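Local coordinates for protein putative NAD-dependent epimerase/dehydratase (PDB 3E8X) that binds NADP and is a putative NAD-dependent epimerase or dehydratase whose substrate and reaction remain unknown, at residues Ile85-Phe90 / Ile123-Met128. Residues are numbered along the deposited sequence; the frame is centred on the assembly and turned at random.
Sequences IDAVVF and IKRFIM
Ile123 packs both branches of its side chain against Ile85 and Asp86, just ahead of strand 87-90, and against Val88. From CB, CG2 reaches the carbonyl of Asp86, 3.7 Å from its O, and Val88 CG2; CG1, anti to the carbonyl carbon (chi1 -60°), passes the O of Ile85, and CD1 at its end lies 3.9 Å from Ile85 CB. Cut back to an alanine, the residue would probably leave Ile85 and Val88 without this apolar cover and open a gap beside Phe82. Ahead of the strands a water bridges the two segments, donating to Asp86 O (2.6 Å) and accepting from Lys124 N. Parallel pairing follows: Val88 N donates a hydrogen bond to Arg125 O, Ile127 N to Val88 O (2.9 Å, nearly straight at 172°), and Phe90 N to Ile127 O. Beside this ladder Phe126 CZ meets Phe90 CB at 3.9 Å, and the selenium of Met128, a selenomethionine, makes an oblique Met-aromatic contact with the Phe90 ring, SE to CD2 3.9 Å; helix 100-121 touches both Phe side chains. Ile127 CD1 lies over the guanidinium of Arg125, whose NH1 donates a hydrogen bond to Thr166 OG1. In this Rossmann-type beta-alpha-beta unit, hydrogen bonds set the parallel register and apolar side chains pack the buried pair, Phe90's about 7 Å from NADP.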
loop_
_atom_site.group_PDB
_atom_site.type_symbol
_atom_site.label_atom_id
_atom_site.label_comp_id
_atom_site.label_asym_id
_atom_site.label_seq_id
_atom_site.Cartn_x
_atom_site.Cartn_y
_atom_site.Cartn_z
ATOM N N ILE A 85 -2.062 7.833 25.975
ATOM C CA ILE A 85 -2.537 6.520 25.526
ATOM C C ILE A 85 -1.485 5.428 25.803
ATOM O O ILE A 85 -0.328 5.650 25.598
ATOM C CB ILE A 85 -2.918 6.565 23.983
ATOM C CG1 ILE A 85 -4.199 7.399 23.733
ATOM C CG2 ILE A 85 -3.067 5.140 23.344
ATOM C CD1 ILE A 85 -5.465 7.068 24.570
ATOM N N ASP A 86 -1.907 4.248 26.262
ATOM C CA ASP A 86 -0.994 3.131 26.546
ATOM C C ASP A 86 -0.988 2.066 25.444
ATOM O O ASP A 86 -0.023 1.321 25.321
ATOM C CB ASP A 86 -1.401 2.422 27.856
ATOM C CG ASP A 86 -1.358 3.336 29.058
ATOM O OD1 ASP A 86 -0.319 3.988 29.236
ATOM O OD2 ASP A 86 -2.336 3.403 29.828
ATOM N N ALA A 87 -2.088 1.970 24.692
ATOM C CA ALA A 87 -2.300 0.926 23.646
ATOM C C ALA A 87 -3.220 1.488 22.573
ATOM O O ALA A 87 -4.091 2.298 22.866
ATOM C CB ALA A 87 -2.873 -0.368 24.256
ATOM N N VAL A 88 -2.994 1.083 21.329
ATOM C CA VAL A 88 -3.859 1.470 20.214
ATOM C C VAL A 88 -4.459 0.239 19.624
ATOM O O VAL A 88 -3.765 -0.723 19.427
ATOM C CB VAL A 88 -3.082 2.219 19.085
ATOM C CG1 VAL A 88 -4.024 2.568 17.906
ATOM C CG2 VAL A 88 -2.438 3.510 19.622
ATOM N N VAL A 89 -5.760 0.278 19.340
ATOM C CA VAL A 89 -6.398 -0.800 18.534
ATOM C C VAL A 89 -6.868 -0.135 17.223
ATOM O O VAL A 89 -7.663 0.822 17.249
ATOM C CB VAL A 89 -7.564 -1.475 19.290
ATOM C CG1 VAL A 89 -8.342 -2.465 18.390
ATOM C CG2 VAL A 89 -6.971 -2.162 20.590
ATOM N N PHE A 90 -6.338 -0.614 16.090
ATOM C CA PHE A 90 -6.806 -0.110 14.801
ATOM C C PHE A 90 -7.985 -0.988 14.331
ATOM O O PHE A 90 -7.800 -2.139 13.853
ATOM C CB PHE A 90 -5.673 -0.076 13.759
ATOM C CG PHE A 90 -6.065 0.646 12.484
ATOM C CD1 PHE A 90 -5.977 2.029 12.393
ATOM C CD2 PHE A 90 -6.623 -0.040 11.421
ATOM C CE1 PHE A 90 -6.357 2.692 11.228
ATOM C CE2 PHE A 90 -7.009 0.625 10.266
ATOM C CZ PHE A 90 -6.892 1.977 10.180
ATOM N N ILE A 123 4.222 4.863 22.098
ATOM C CA ILE A 123 3.155 3.961 22.524
ATOM C C ILE A 123 3.525 2.576 21.992
ATOM O O ILE A 123 3.565 2.365 20.795
ATOM C CB ILE A 123 1.791 4.413 21.976
ATOM C CG1 ILE A 123 1.449 5.816 22.470
ATOM C CG2 ILE A 123 0.666 3.432 22.399
ATOM C CD1 ILE A 123 0.294 6.464 21.693
ATOM N N LYS A 124 3.828 1.643 22.863
ATOM C CA LYS A 124 4.422 0.366 22.437
ATOM C C LYS A 124 3.384 -0.646 21.916
ATOM O O LYS A 124 3.640 -1.376 20.980
ATOM C CB LYS A 124 5.257 -0.266 23.589
ATOM C CG LYS A 124 6.481 0.571 23.986
ATOM C CD LYS A 124 7.810 0.167 23.251
ATOM C CE LYS A 124 7.760 -0.065 21.670
ATOM N NZ LYS A 124 8.468 -1.377 21.336
ATOM N N ARG A 125 2.224 -0.660 22.531
ATOM C CA ARG A 125 1.234 -1.719 22.299
ATOM C C ARG A 125 0.253 -1.366 21.189
ATOM O O ARG A 125 -0.429 -0.355 21.243
ATOM C CB ARG A 125 0.538 -2.059 23.620
ATOM C CG ARG A 125 -0.349 -3.295 23.565
ATOM C CD ARG A 125 0.419 -4.559 23.192
ATOM N NE ARG A 125 -0.334 -5.814 23.394
ATOM C CZ ARG A 125 -0.316 -6.831 22.545
ATOM N NH1 ARG A 125 0.395 -6.780 21.447
ATOM N NH2 ARG A 125 -1.020 -7.916 22.785
ATOM N N PHE A 126 0.210 -2.220 20.166
ATOM C CA PHE A 126 -0.597 -1.992 18.993
ATOM C C PHE A 126 -1.306 -3.294 18.567
ATOM O O PHE A 126 -0.656 -4.319 18.282
ATOM C CB PHE A 126 0.275 -1.442 17.867
ATOM C CG PHE A 126 -0.493 -0.792 16.741
ATOM C CD1 PHE A 126 -0.434 0.587 16.557
ATOM C CD2 PHE A 126 -1.232 -1.553 15.839
ATOM C CE1 PHE A 126 -1.127 1.184 15.526
ATOM C CE2 PHE A 126 -1.948 -0.950 14.804
ATOM C CZ PHE A 126 -1.890 0.424 14.647
ATOM N N ILE A 127 -2.634 -3.247 18.523
ATOM C CA ILE A 127 -3.438 -4.366 18.012
ATOM C C ILE A 127 -4.100 -3.967 16.672
ATOM O O ILE A 127 -4.866 -3.003 16.588
ATOM C CB ILE A 127 -4.554 -4.787 19.036
ATOM C CG1 ILE A 127 -4.028 -4.693 20.509
ATOM C CG2 ILE A 127 -5.212 -6.163 18.631
ATOM C CD1 ILE A 127 -2.862 -5.545 20.810
HETATM N N MSE A 128 -3.757 -4.709 15.623
HETATM C CA MSE A 128 -4.343 -4.571 14.329
HETATM C C MSE A 128 -5.508 -5.553 14.145
HETATM O O MSE A 128 -5.386 -6.755 14.384
HETATM C CB MSE A 128 -3.288 -4.847 13.279
HETATM C CG MSE A 128 -3.827 -4.999 11.890
HETATM SE SE MSE A 128 -4.390 -3.226 11.310
HETATM C CE MSE A 128 -2.728 -2.358 10.946
HETATM O O HOH W 1 2.586 1.032 25.519
#